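Local coordinates for glycoside hydrolase family 31 (Kribbella flavida DSM 17836, PDB 5X3I), which hydrolyses the alpha-1,3-glucosidic linkages of the cyclic tetrasaccharide cyclobis-(1-6)-alpha-nigerosyl, yielding isomaltose during intracellular breakdown of this starch-derived sugar, at residues L682-L687 / W694-P699; L654-F659 / L677-L682; L44-E49 / A142-D147; F176-Q181 / N254-E259. The protein carries 1 engineered substitution. All blocks are in the same frame, centred on the assembly; numbering follows the deposited sequence.

Contact 1: residues L682-L687 / W694-P699; sequences LINPVL and WTTYLP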
loop_
_atom_site.group_PDB
_atom_site.type_symbol
_atom_site.label_atom_id
_atom_site.label_comp_id
_atom_site.label_asym_id
_atom_site.label_seq_id
_atom_site.Cartn_x
_atom_site.Cartn_y
_atom_site.Cartn_z
ATOM N N LEU A 682 -9.951 21.944 -12.022
ATOM C CA LEU A 682 -10.580 21.528 -10.780
ATOM C C LEU A 682 -11.586 20.422 -11.059
ATOM O O LEU A 682 -12.482 20.564 -11.892
ATOM C CB LEU A 682 -11.247 22.721 -10.085
ATOM C CG LEU A 682 -11.743 22.515 -8.651
ATOM C CD1 LEU A 682 -11.709 23.818 -7.897
ATOM C CD2 LEU A 682 -13.144 21.963 -8.646
ATOM N N ILE A 683 -11.422 19.315 -10.356
ATOM C CA ILE A 683 -12.241 18.134 -10.565
ATOM C C ILE A 683 -13.172 17.908 -9.378
ATOM O O ILE A 683 -12.777 18.116 -8.238
ATOM C CB ILE A 683 -11.368 16.882 -10.760
ATOM C CG1 ILE A 683 -10.145 17.195 -11.629
ATOM C CG2 ILE A 683 -12.191 15.737 -11.308
ATOM C CD1 ILE A 683 -10.478 17.719 -13.014
ATOM N N ASN A 684 -14.397 17.477 -9.651
ATOM C CA ASN A 684 -15.342 17.139 -8.595
ATOM C C ASN A 684 -16.110 15.859 -8.889
ATOM O O ASN A 684 -17.235 15.907 -9.378
ATOM C CB ASN A 684 -16.325 18.292 -8.371
ATOM C CG ASN A 684 -17.190 18.090 -7.140
ATOM O OD1 ASN A 684 -16.916 17.229 -6.312
ATOM N ND2 ASN A 684 -18.244 18.888 -7.019
ATOM N N PRO A 685 -15.509 14.710 -8.566
ATOM C CA PRO A 685 -16.049 13.387 -8.857
ATOM C C PRO A 685 -17.479 13.241 -8.380
ATOM O O PRO A 685 -17.814 13.784 -7.327
ATOM C CB PRO A 685 -15.127 12.455 -8.072
ATOM C CG PRO A 685 -13.856 13.199 -7.974
ATOM C CD PRO A 685 -14.234 14.628 -7.836
ATOM N N VAL A 686 -18.308 12.508 -9.109
ATOM C CA VAL A 686 -19.654 12.295 -8.622
ATOM C C VAL A 686 -19.650 10.990 -7.840
ATOM O O VAL A 686 -19.541 9.902 -8.396
ATOM C CB VAL A 686 -20.667 12.255 -9.767
ATOM C CG1 VAL A 686 -22.070 12.093 -9.222
ATOM C CG2 VAL A 686 -20.568 13.519 -10.581
ATOM N N LEU A 687 -19.751 11.140 -6.525
ATOM C CA LEU A 687 -19.542 10.059 -5.564
ATOM C C LEU A 687 -20.797 9.391 -5.004
ATOM O O LEU A 687 -20.707 8.616 -4.056
ATOM C CB LEU A 687 -18.669 10.569 -4.426
ATOM C CG LEU A 687 -17.294 10.973 -4.955
ATOM C CD1 LEU A 687 -16.477 11.632 -3.888
ATOM C CD2 LEU A 687 -16.560 9.768 -5.515
ATOM N N TRP A 694 -24.979 18.258 -9.351
ATOM C CA TRP A 694 -23.824 18.160 -8.476
ATOM C C TRP A 694 -23.321 19.557 -8.199
ATOM O O TRP A 694 -23.309 20.399 -9.089
ATOM C CB TRP A 694 -22.738 17.292 -9.118
ATOM C CG TRP A 694 -21.774 16.615 -8.168
ATOM C CD1 TRP A 694 -20.426 16.795 -8.111
ATOM C CD2 TRP A 694 -22.085 15.631 -7.172
ATOM N NE1 TRP A 694 -19.878 15.996 -7.145
ATOM C CE2 TRP A 694 -20.877 15.271 -6.552
ATOM C CE3 TRP A 694 -23.270 15.029 -6.740
ATOM C CZ2 TRP A 694 -20.816 14.340 -5.518
ATOM C CZ3 TRP A 694 -23.206 14.099 -5.720
ATOM C CH2 TRP A 694 -21.988 13.765 -5.120
ATOM N N THR A 695 -22.899 19.805 -6.968
ATOM C CA THR A 695 -22.455 21.136 -6.594
ATOM C C THR A 695 -20.973 21.160 -6.288
ATOM O O THR A 695 -20.469 20.335 -5.530
ATOM C CB THR A 695 -23.239 21.659 -5.387
ATOM O OG1 THR A 695 -24.625 21.729 -5.734
ATOM C CG2 THR A 695 -22.750 23.042 -5.007
ATOM N N THR A 696 -20.288 22.126 -6.888
ATOM C CA THR A 696 -18.849 22.264 -6.782
ATOM C C THR A 696 -18.504 23.601 -6.144
ATOM O O THR A 696 -19.140 24.606 -6.438
ATOM C CB THR A 696 -18.179 22.166 -8.175
ATOM O OG1 THR A 696 -18.518 20.918 -8.785
ATOM C CG2 THR A 696 -16.681 22.282 -8.063
ATOM N N TYR A 697 -17.511 23.619 -5.267
ATOM C CA TYR A 697 -17.064 24.879 -4.705
ATOM C C TYR A 697 -15.808 25.344 -5.410
ATOM O O TYR A 697 -14.752 24.722 -5.311
ATOM C CB TYR A 697 -16.810 24.775 -3.195
ATOM C CG TYR A 697 -16.161 26.023 -2.631
ATOM C CD1 TYR A 697 -16.900 27.178 -2.418
ATOM C CD2 TYR A 697 -14.810 26.054 -2.335
ATOM C CE1 TYR A 697 -16.311 28.326 -1.922
ATOM C CE2 TYR A 697 -14.214 27.196 -1.836
ATOM C CZ TYR A 697 -14.974 28.329 -1.630
ATOM O OH TYR A 697 -14.382 29.465 -1.131
ATOM N N LEU A 698 -15.933 26.453 -6.121
ATOM C CA LEU A 698 -14.805 27.041 -6.812
ATOM C C LEU A 698 -14.182 28.130 -5.957
ATOM O O LEU A 698 -14.837 29.107 -5.623
ATOM C CB LEU A 698 -15.240 27.610 -8.161
ATOM C CG LEU A 698 -15.858 26.631 -9.156
ATOM C CD1 LEU A 698 -16.271 27.359 -10.419
ATOM C CD2 LEU A 698 -14.878 25.527 -9.478
ATOM N N PRO A 699 -12.900 27.975 -5.621
ATOM C CA PRO A 699 -12.193 28.976 -4.822
ATOM C C PRO A 699 -11.950 30.250 -5.619
ATOM O O PRO A 699 -12.445 30.374 -6.739
ATOM C CB PRO A 699 -10.878 28.283 -4.478
ATOM C CG PRO A 699 -10.663 27.326 -5.603
ATOM C CD PRO A 699 -12.025 26.855 -6.010
#
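Trp694 lays its indole against the chain from Asn684 to Leu687. CG stands anti to the backbone N (chi1 -155°), which carries the ring across to the other segment, where Val686 CG1 sits over the six-membered ring, 4.0 Å from its centroid and 11° off the normal, a CH-pi contact. Val686 CA lies over a face too, offset toward the rim, while Trp694 NE1 gives a weak hydrogen bond to Asn684 OD1 at 3.3 Å. With an alanine here, Val686 would probably lose its aromatic cover and Asn684 OD1 the indole N-H. Thr695 turns its side chain away to Thr718, but its carbonyl O receives a weak bond from Asn684 ND2. The two segments belong to the C-terminal beta region of this family 31 hydrolase: 693-698 pairs with 715-720 in a two-stranded sheet, packed beside the six-stranded sheet that contains 681-683. Thr696 takes the straight bond of the contact: Asn684 ND2 to Thr696 OG1, 2.7 Å and 170°, with the hydroxyl oxygen in the amide plane. Its methyl CG2 slides past Leu682 CD2 at 3.6 Å. Tyr697 sends its ring outward, its OH bonded to Asp665. Leu698 CD2 meets Leu682 CD1 at 3.9 Å, and Pro699 CD, at the corner of its ring, meets the same methyl, Leu682 CD1, at 3.6 Å.

Contact 2: residues L654-F659 / L677-L682; sequences LMRPLF and LGDELL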
loop_
_atom_site.group_PDB
_atom_site.type_symbol
_atom_site.label_atom_id
_atom_site.label_comp_id
_atom_site.label_asym_id
_atom_site.label_seq_id
_atom_site.Cartn_x
_atom_site.Cartn_y
_atom_site.Cartn_z
ATOM N N LEU A 654 0.211 16.860 -8.050
ATOM C CA LEU A 654 -0.526 16.612 -9.285
ATOM C C LEU A 654 -2.010 16.393 -9.022
ATOM O O LEU A 654 -2.848 17.009 -9.663
ATOM C CB LEU A 654 0.067 15.409 -10.022
ATOM C CG LEU A 654 -0.592 15.025 -11.345
ATOM C CD1 LEU A 654 -0.667 16.240 -12.273
ATOM C CD2 LEU A 654 0.179 13.861 -12.001
ATOM N N MET A 655 -2.340 15.534 -8.062
ATOM C CA MET A 655 -3.723 15.418 -7.644
ATOM C C MET A 655 -3.795 16.211 -6.333
ATOM O O MET A 655 -3.430 15.717 -5.270
ATOM C CB MET A 655 -4.089 13.935 -7.472
ATOM C CG MET A 655 -5.529 13.615 -7.119
ATOM S SD MET A 655 -5.762 11.833 -6.954
ATOM C CE MET A 655 -7.527 11.719 -6.758
ATOM N N ARG A 656 -4.352 17.415 -6.413
ATOM C CA ARG A 656 -4.007 18.455 -5.445
ATOM C C ARG A 656 -5.174 18.938 -4.608
ATOM O O ARG A 656 -6.064 19.621 -5.120
ATOM C CB ARG A 656 -3.362 19.650 -6.164
ATOM C CG ARG A 656 -2.791 20.723 -5.233
ATOM C CD ARG A 656 -2.317 21.941 -6.019
ATOM N NE ARG A 656 -1.428 21.571 -7.115
ATOM C CZ ARG A 656 -1.020 22.410 -8.062
ATOM N NH1 ARG A 656 -1.413 23.675 -8.052
ATOM N NH2 ARG A 656 -0.215 21.984 -9.026
ATOM N N PRO A 657 -5.163 18.599 -3.309
ATOM C CA PRO A 657 -6.132 19.168 -2.369
ATOM C C PRO A 657 -6.092 20.689 -2.441
ATOM O O PRO A 657 -5.032 21.258 -2.652
ATOM C CB PRO A 657 -5.640 18.662 -1.007
ATOM C CG PRO A 657 -4.901 17.422 -1.310
ATOM C CD PRO A 657 -4.240 17.666 -2.643
ATOM N N LEU A 658 -7.233 21.333 -2.284
ATOM C CA LEU A 658 -7.300 22.777 -2.441
ATOM C C LEU A 658 -6.495 23.559 -1.400
ATOM O O LEU A 658 -6.213 24.733 -1.607
ATOM C CB LEU A 658 -8.755 23.243 -2.420
ATOM C CG LEU A 658 -9.472 23.263 -3.770
ATOM C CD1 LEU A 658 -9.672 21.863 -4.297
ATOM C CD2 LEU A 658 -10.807 23.974 -3.654
ATOM N N PHE A 659 -6.098 22.925 -0.300
ATOM C CA PHE A 659 -5.406 23.684 0.744
ATOM C C PHE A 659 -3.994 24.085 0.322
ATOM O O PHE A 659 -3.387 24.949 0.939
ATOM C CB PHE A 659 -5.391 22.919 2.079
ATOM C CG PHE A 659 -4.409 21.773 2.153
ATOM C CD1 PHE A 659 -3.095 21.983 2.522
ATOM C CD2 PHE A 659 -4.828 20.477 1.933
ATOM C CE1 PHE A 659 -2.207 20.931 2.614
ATOM C CE2 PHE A 659 -3.943 19.424 2.027
ATOM C CZ PHE A 659 -2.634 19.652 2.371
ATOM N N LEU A 677 -6.372 19.090 -10.666
ATOM C CA LEU A 677 -5.469 18.229 -11.409
ATOM C C LEU A 677 -4.459 19.138 -12.094
ATOM O O LEU A 677 -4.768 19.794 -13.088
ATOM C CB LEU A 677 -6.245 17.388 -12.421
ATOM C CG LEU A 677 -5.461 16.478 -13.376
ATOM C CD1 LEU A 677 -4.952 15.263 -12.643
ATOM C CD2 LEU A 677 -6.338 16.059 -14.539
ATOM N N GLY A 678 -3.234 19.132 -11.596
ATOM C CA GLY A 678 -2.281 20.156 -11.971
ATOM C C GLY A 678 -2.771 21.544 -11.578
ATOM O O GLY A 678 -3.720 21.686 -10.809
ATOM N N ASP A 679 -2.128 22.569 -12.123
ATOM C CA ASP A 679 -2.488 23.953 -11.837
ATOM C C ASP A 679 -3.874 24.341 -12.349
ATOM O O ASP A 679 -4.598 25.069 -11.682
ATOM C CB ASP A 679 -1.462 24.912 -12.451
ATOM C CG ASP A 679 -0.106 24.806 -11.812
ATOM O OD1 ASP A 679 -0.026 24.290 -10.691
ATOM O OD2 ASP A 679 0.882 25.249 -12.420
ATOM N N GLU A 680 -4.218 23.899 -13.556
ATOM C CA GLU A 680 -5.346 24.492 -14.280
ATOM C C GLU A 680 -6.750 23.905 -14.164
ATOM O O GLU A 680 -7.711 24.570 -14.530
ATOM C CB GLU A 680 -4.991 24.521 -15.773
ATOM C CG GLU A 680 -3.539 24.862 -16.066
ATOM C CD GLU A 680 -3.107 26.223 -15.542
ATOM O OE1 GLU A 680 -3.961 27.015 -15.112
ATOM O OE2 GLU A 680 -1.898 26.505 -15.572
ATOM N N LEU A 681 -6.899 22.694 -13.646
ATOM C CA LEU A 681 -8.206 22.045 -13.697
ATOM C C LEU A 681 -8.699 21.625 -12.322
ATOM O O LEU A 681 -7.973 20.988 -11.578
ATOM C CB LEU A 681 -8.171 20.812 -14.603
ATOM C CG LEU A 681 -7.913 20.975 -16.103
ATOM C CD1 LEU A 681 -7.734 19.605 -16.750
ATOM C CD2 LEU A 681 -9.040 21.736 -16.765
ATOM N N LEU A 682 -9.951 21.944 -12.022
ATOM C CA LEU A 682 -10.580 21.528 -10.780
ATOM C C LEU A 682 -11.586 20.422 -11.059
ATOM O O LEU A 682 -12.482 20.564 -11.892
ATOM C CB LEU A 682 -11.247 22.721 -10.085
ATOM C CG LEU A 682 -11.743 22.515 -8.651
ATOM C CD1 LEU A 682 -11.709 23.818 -7.897
ATOM C CD2 LEU A 682 -13.144 21.963 -8.646
#
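Arg656 meets Asp679 end-on, NH1 and NH2 both gripping the one oxygen OD1 in a salt bridge. Asp679 OD1 lies 2.9 Å from Arg656 NH2 and 3.0 Å from Arg656 NH1, only 4° out of the guanidinium plane, while the carboxylate is turned 70° against that plane. The NH1 bond uses the anti lone pair of OD1; NH2 meets the oxygen on the same anti side but out of the carboxylate plane. The arginine chain runs straight through chi2 and bends at chi3 (-51°), which sets the guanidinium beneath the Gly678 peptide, with Gly678 O 3.8 Å above its plane, over the centre. Arg656 also pairs with Asp661 and Asp679 with Arg646, so each charge has a second partner. This salt-bridge side is the one nearer solvent, Asp679 being partly exposed. The backbones close up just beside it: Gly678 N donates to Leu654 O at 2.9 Å, in the carbonyl plane and on a lone pair. Here the edge strand 655-656 of the antiparallel C-terminal sheet joins 675-677, Met655 and Leu677 forming a non-hydrogen-bonded pair, and Gly678 opens the turn to 681-683 with a positive phi. Packing between the side chains is looser. Leu654 CD1 and Leu677 CD1 stay 4.4 Å apart, both leucines also touching helix 622-650. At the far end, buried but loose, Leu658 CD2 approaches Leu682 CD1 only to 4.3 Å.

Contact 3: residues L44-E49 / A142-D147; sequences LPLAGE and AVWTAD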
loop_
_atom_site.group_PDB
_atom_site.type_symbol
_atom_site.label_atom_id
_atom_site.label_comp_id
_atom_site.label_asym_id
_atom_site.label_seq_id
_atom_site.Cartn_x
_atom_site.Cartn_y
_atom_site.Cartn_z
ATOM N N LEU A 44 3.626 -6.254 26.205
ATOM C CA LEU A 44 4.253 -5.373 27.187
ATOM C C LEU A 44 3.195 -4.696 28.062
ATOM O O LEU A 44 2.747 -3.597 27.766
ATOM C CB LEU A 44 5.115 -4.318 26.492
ATOM C CG LEU A 44 5.870 -3.330 27.384
ATOM C CD1 LEU A 44 6.864 -4.054 28.252
ATOM C CD2 LEU A 44 6.573 -2.273 26.537
ATOM N N PRO A 45 2.789 -5.359 29.149
ATOM C CA PRO A 45 1.744 -4.808 30.017
ATOM C C PRO A 45 2.250 -3.637 30.836
ATOM O O PRO A 45 3.429 -3.607 31.180
ATOM C CB PRO A 45 1.381 -5.984 30.932
ATOM C CG PRO A 45 2.082 -7.173 30.359
ATOM C CD PRO A 45 3.268 -6.658 29.633
ATOM N N LEU A 46 1.382 -2.679 31.128
ATOM C CA LEU A 46 1.724 -1.635 32.084
ATOM C C LEU A 46 1.729 -2.236 33.481
ATOM O O LEU A 46 0.996 -3.185 33.750
ATOM C CB LEU A 46 0.738 -0.471 32.010
ATOM C CG LEU A 46 0.671 0.275 30.676
ATOM C CD1 LEU A 46 -0.285 1.450 30.763
ATOM C CD2 LEU A 46 2.048 0.742 30.271
ATOM N N ALA A 47 2.567 -1.704 34.360
ATOM C CA ALA A 47 2.507 -2.081 35.767
ATOM C C ALA A 47 1.099 -1.833 36.281
ATOM O O ALA A 47 0.548 -0.754 36.094
ATOM C CB ALA A 47 3.527 -1.301 36.582
ATOM N N GLY A 48 0.503 -2.844 36.896
ATOM C CA GLY A 48 -0.856 -2.720 37.385
ATOM C C GLY A 48 -1.871 -3.402 36.491
ATOM O O GLY A 48 -2.982 -3.691 36.921
ATOM N N GLU A 49 -1.485 -3.661 35.246
ATOM C CA GLU A 49 -2.346 -4.354 34.301
ATOM C C GLU A 49 -2.224 -5.853 34.465
ATOM O O GLU A 49 -1.133 -6.368 34.686
ATOM C CB GLU A 49 -1.997 -3.981 32.856
ATOM C CG GLU A 49 -2.524 -2.643 32.382
ATOM C CD GLU A 49 -2.338 -2.451 30.883
ATOM O OE1 GLU A 49 -3.101 -1.659 30.291
ATOM O OE2 GLU A 49 -1.432 -3.087 30.300
ATOM N N ALA A 142 5.878 -2.271 32.462
ATOM C CA ALA A 142 6.427 -0.984 32.058
ATOM C C ALA A 142 5.600 0.175 32.585
ATOM O O ALA A 142 4.434 0.014 32.921
ATOM C CB ALA A 142 6.532 -0.902 30.539
ATOM N N VAL A 143 6.215 1.348 32.657
ATOM C CA VAL A 143 5.521 2.538 33.118
ATOM C C VAL A 143 5.874 3.767 32.296
ATOM O O VAL A 143 6.983 3.888 31.781
ATOM C CB VAL A 143 5.838 2.853 34.604
ATOM C CG1 VAL A 143 5.430 1.697 35.512
ATOM C CG2 VAL A 143 7.307 3.194 34.777
ATOM N N TRP A 144 4.927 4.690 32.214
ATOM C CA TRP A 144 5.146 5.975 31.578
ATOM C C TRP A 144 5.679 6.993 32.577
ATOM O O TRP A 144 5.096 7.199 33.636
ATOM C CB TRP A 144 3.853 6.495 30.958
ATOM C CG TRP A 144 3.422 5.780 29.716
ATOM C CD1 TRP A 144 2.433 4.856 29.609
ATOM C CD2 TRP A 144 3.964 5.945 28.397
ATOM N NE1 TRP A 144 2.316 4.435 28.305
ATOM C CE2 TRP A 144 3.249 5.086 27.542
ATOM C CE3 TRP A 144 4.985 6.736 27.860
ATOM C CZ2 TRP A 144 3.519 4.995 26.176
ATOM C CZ3 TRP A 144 5.256 6.641 26.510
ATOM C CH2 TRP A 144 4.524 5.775 25.681
ATOM N N THR A 145 6.775 7.644 32.220
ATOM C CA THR A 145 7.416 8.621 33.087
ATOM C C THR A 145 7.956 9.778 32.270
ATOM O O THR A 145 8.297 9.603 31.100
ATOM C CB THR A 145 8.575 7.993 33.877
ATOM O OG1 THR A 145 9.257 9.008 34.615
ATOM C CG2 THR A 145 9.564 7.320 32.937
ATOM N N ALA A 146 8.050 10.952 32.886
ATOM C CA ALA A 146 8.720 12.086 32.256
ATOM C C ALA A 146 10.200 12.122 32.613
ATOM O O ALA A 146 10.951 12.916 32.057
ATOM C CB ALA A 146 8.054 13.384 32.647
ATOM N N ASP A 147 10.621 11.258 33.533
ATOM C CA ASP A 147 12.023 11.182 33.936
ATOM C C ASP A 147 12.811 10.204 33.056
ATOM O O ASP A 147 12.452 9.034 32.956
ATOM C CB ASP A 147 12.149 10.752 35.403
ATOM C CG ASP A 147 11.340 11.625 36.351
ATOM O OD1 ASP A 147 11.703 12.798 36.520
ATOM O OD2 ASP A 147 10.350 11.135 36.930
#
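The indole of Trp144 meets Leu46 obliquely, the methyl CD2 standing 4.2 Å from Trp144 CD1; elsewhere the ring takes part in a cation-pi contact with Arg175. Leu46 reaches it because CG lies anti to the carbonyl carbon (chi1 -62°), which also brings CD2 to 3.6 Å from Ala142 O. The flat peptide groups make the firmer join. Ala142 N donates to Pro45 O at 3.1 Å, in the carbonyl plane, and Ala47 N returns a bond to Ala142 O at 2.9 Å with the donor tilted 23° from the carbonyl plane. Both bonds flank Leu46, whose CA-H also points at Ala142 O. Small apolar groups fill in beside this bridge: Leu44 CD1 rests 3.9 Å from Ala142 CB, and Ala47 CB meets Val143 CG1 at 3.7 Å. Leu44, Leu46, Ala142 and Trp144 all touch Leu165 of strand 159-167. Leu46 N also donates to Glu49 OE2 within the turn, from above the carboxylate plane. The result is a single beta bridge by which a type II turn, Leu46 to Glu49, in the N-terminal domain docks on Ala142, next to strand 143-145, an edge strand of a six-stranded antiparallel sheet of the mutarotase-like domain.

Contact 4: residues F176-Q181 / N254-E259; sequences FRLQLQ and NELTVE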
loop_
_atom_site.group_PDB
_atom_site.type_symbol
_atom_site.label_atom_id
_atom_site.label_comp_id
_atom_site.label_asym_id
_atom_site.label_seq_id
_atom_site.Cartn_x
_atom_site.Cartn_y
_atom_site.Cartn_z
ATOM N N PHE A 176 4.915 12.202 22.967
ATOM C CA PHE A 176 4.908 13.646 23.138
ATOM C C PHE A 176 3.714 14.292 22.459
ATOM O O PHE A 176 2.934 13.630 21.779
ATOM C CB PHE A 176 6.206 14.255 22.602
ATOM C CG PHE A 176 6.437 14.021 21.130
ATOM C CD1 PHE A 176 7.102 12.889 20.692
ATOM C CD2 PHE A 176 6.006 14.941 20.190
ATOM C CE1 PHE A 176 7.323 12.671 19.339
ATOM C CE2 PHE A 176 6.223 14.729 18.839
ATOM C CZ PHE A 176 6.882 13.587 18.416
ATOM N N ARG A 177 3.592 15.599 22.626
ATOM C CA ARG A 177 2.433 16.321 22.130
ATOM C C ARG A 177 2.876 17.489 21.268
ATOM O O ARG A 177 3.788 18.227 21.628
ATOM C CB ARG A 177 1.559 16.830 23.279
ATOM C CG ARG A 177 0.648 15.790 23.927
ATOM C CD ARG A 177 1.390 14.965 24.952
ATOM N NE ARG A 177 0.512 14.050 25.674
ATOM C CZ ARG A 177 0.945 13.106 26.502
ATOM N NH1 ARG A 177 0.077 12.313 27.114
ATOM N NH2 ARG A 177 2.245 12.944 26.713
ATOM N N LEU A 178 2.238 17.640 20.117
ATOM C CA LEU A 178 2.469 18.803 19.282
ATOM C C LEU A 178 1.299 19.746 19.450
ATOM O O LEU A 178 0.153 19.325 19.390
ATOM C CB LEU A 178 2.644 18.410 17.811
ATOM C CG LEU A 178 3.866 17.571 17.452
ATOM C CD1 LEU A 178 3.797 17.142 15.998
ATOM C CD2 LEU A 178 5.140 18.346 17.709
ATOM N N GLN A 179 1.594 21.021 19.659
ATOM C CA GLN A 179 0.561 22.017 19.888
ATOM C C GLN A 179 -0.185 22.387 18.611
ATOM O O GLN A 179 0.419 22.764 17.618
ATOM C CB GLN A 179 1.166 23.272 20.517
ATOM C CG GLN A 179 0.558 23.647 21.857
ATOM C CD GLN A 179 0.931 22.671 22.958
ATOM O OE1 GLN A 179 2.068 22.205 23.029
ATOM N NE2 GLN A 179 -0.029 22.352 23.819
ATOM N N LEU A 180 -1.506 22.306 18.670
ATOM C CA LEU A 180 -2.375 22.659 17.558
ATOM C C LEU A 180 -3.150 23.928 17.877
ATOM O O LEU A 180 -3.397 24.237 19.042
ATOM C CB LEU A 180 -3.354 21.530 17.248
ATOM C CG LEU A 180 -2.762 20.142 17.017
ATOM C CD1 LEU A 180 -3.845 19.154 16.639
ATOM C CD2 LEU A 180 -1.672 20.197 15.965
ATOM N N GLN A 181 -3.533 24.662 16.841
ATOM C CA GLN A 181 -4.346 25.850 17.030
ATOM C C GLN A 181 -5.733 25.594 16.470
ATOM O O GLN A 181 -5.989 24.535 15.898
ATOM C CB GLN A 181 -3.702 27.056 16.344
ATOM C CG GLN A 181 -2.317 27.396 16.873
ATOM C CD GLN A 181 -1.581 28.410 16.018
ATOM O OE1 GLN A 181 -1.640 28.369 14.788
ATOM N NE2 GLN A 181 -0.874 29.326 16.669
ATOM N N ASN A 254 -6.635 20.746 21.624
ATOM C CA ASN A 254 -5.583 21.492 20.954
ATOM C C ASN A 254 -4.255 20.750 20.834
ATOM O O ASN A 254 -3.234 21.358 20.541
ATOM C CB ASN A 254 -5.392 22.843 21.632
ATOM C CG ASN A 254 -6.274 23.915 21.020
ATOM O OD1 ASN A 254 -6.429 23.981 19.795
ATOM N ND2 ASN A 254 -6.874 24.747 21.863
ATOM N N GLU A 255 -4.237 19.466 21.175
ATOM C CA GLU A 255 -2.999 18.705 21.079
ATOM C C GLU A 255 -3.028 17.475 20.159
ATOM O O GLU A 255 -3.987 16.717 20.133
ATOM C CB GLU A 255 -2.572 18.265 22.475
ATOM C CG GLU A 255 -2.144 19.412 23.372
ATOM C CD GLU A 255 -1.584 18.915 24.680
ATOM O OE1 GLU A 255 -0.472 19.345 25.057
ATOM O OE2 GLU A 255 -2.258 18.083 25.318
ATOM N N LEU A 256 -1.943 17.288 19.416
ATOM C CA LEU A 256 -1.719 16.051 18.677
ATOM C C LEU A 256 -0.712 15.197 19.428
ATOM O O LEU A 256 0.441 15.584 19.587
ATOM C CB LEU A 256 -1.218 16.327 17.258
ATOM C CG LEU A 256 -0.638 15.115 16.512
ATOM C CD1 LEU A 256 -1.705 14.068 16.239
ATOM C CD2 LEU A 256 0.043 15.536 15.216
ATOM N N THR A 257 -1.151 14.037 19.896
ATOM C CA THR A 257 -0.270 13.147 20.634
ATOM C C THR A 257 0.432 12.171 19.697
ATOM O O THR A 257 -0.222 11.477 18.929
ATOM C CB THR A 257 -1.036 12.350 21.708
ATOM O OG1 THR A 257 -1.644 13.252 22.645
ATOM C CG2 THR A 257 -0.085 11.421 22.437
ATOM N N VAL A 258 1.756 12.115 19.781
ATOM C CA VAL A 258 2.564 11.227 18.950
ATOM C C VAL A 258 3.334 10.212 19.788
ATOM O O VAL A 258 4.118 10.586 20.656
ATOM C CB VAL A 258 3.575 12.023 18.089
ATOM C CG1 VAL A 258 4.394 11.083 17.216
ATOM C CG2 VAL A 258 2.860 13.048 17.230
ATOM N N GLU A 259 3.111 8.931 19.515
ATOM C CA GLU A 259 3.798 7.848 20.210
ATOM C C GLU A 259 4.720 7.120 19.235
ATOM O O GLU A 259 4.333 6.829 18.098
ATOM C CB GLU A 259 2.786 6.879 20.833
ATOM C CG GLU A 259 3.355 5.917 21.858
ATOM C CD GLU A 259 2.273 5.177 22.637
ATOM O OE1 GLU A 259 1.211 5.764 22.914
ATOM O OE2 GLU A 259 2.477 3.995 22.962
#
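Phe176 holds its ring between the backbone N and carbonyl carbon (chi1 61°), a torsion that brings the phenyl face beside Val258 CB; the valine's CG1, anti to its own N, comes near Phe176 CZ. Val258 CB lies 3.9 Å from the ring centroid, 21° off the normal, in a CH-pi contact offset toward the rim. A serine in place of Phe176 would probably open a gap beside Val258 and leave its branched side chain without the aromatic face. On this same side Leu178 CD1 runs alongside Leu256 CD2 at 4.2 Å, and Leu180 CD1 crosses to Leu256 CB at 3.9 Å. The other face is polar: Gln179 NE2 makes a weak bond to Glu255 OE1, Thr257 CG2 lies over the Arg177 guanidinium, and Arg177 goes on to Glu163 and Gly161. Paired backbone bonds join Phe176 to Val258 and Leu178 to Leu256, the latter with Leu178 N to Leu256 O at 2.8 Å; Leu180 N to Asn254 O, 2.7 Å, extends the ladder. The strands are antiparallel, 149° apart, and form the middle of a six-stranded sheet whose apolar face, bearing Phe176, Leu178, Leu256 and Val258, packs on strands 237-241 and 267-274 of a second sheet, the beta-sandwich of the mutarotase-like N-terminal domain.

Contacts 1 and 2 share Leu682 and strand 681-683, their centres 12 Å apart; Pro699 CG touches Leu658 CD2 at 3.9 Å, so the two pack directly against each other in the C-terminal domain, as Ile683 CG1 and Leu677 CB do as well. Contacts 3 and 4 serve a single six-stranded sheet, contact 3 at its edge strand 143-145 and contact 4 in its middle. Their centres lie 21 Å apart, yet Trp144 CZ2 reaches Glu259 OE2 at 3.5 Å. Between the two pairs there is no touch: contacts 2 and 4 come within about 13 Å at their nearest atoms. All four lie away from the annotated catalytic positions, which include the engineered Ala471 at the probable nucleophile site and Asp536, the probable proton donor.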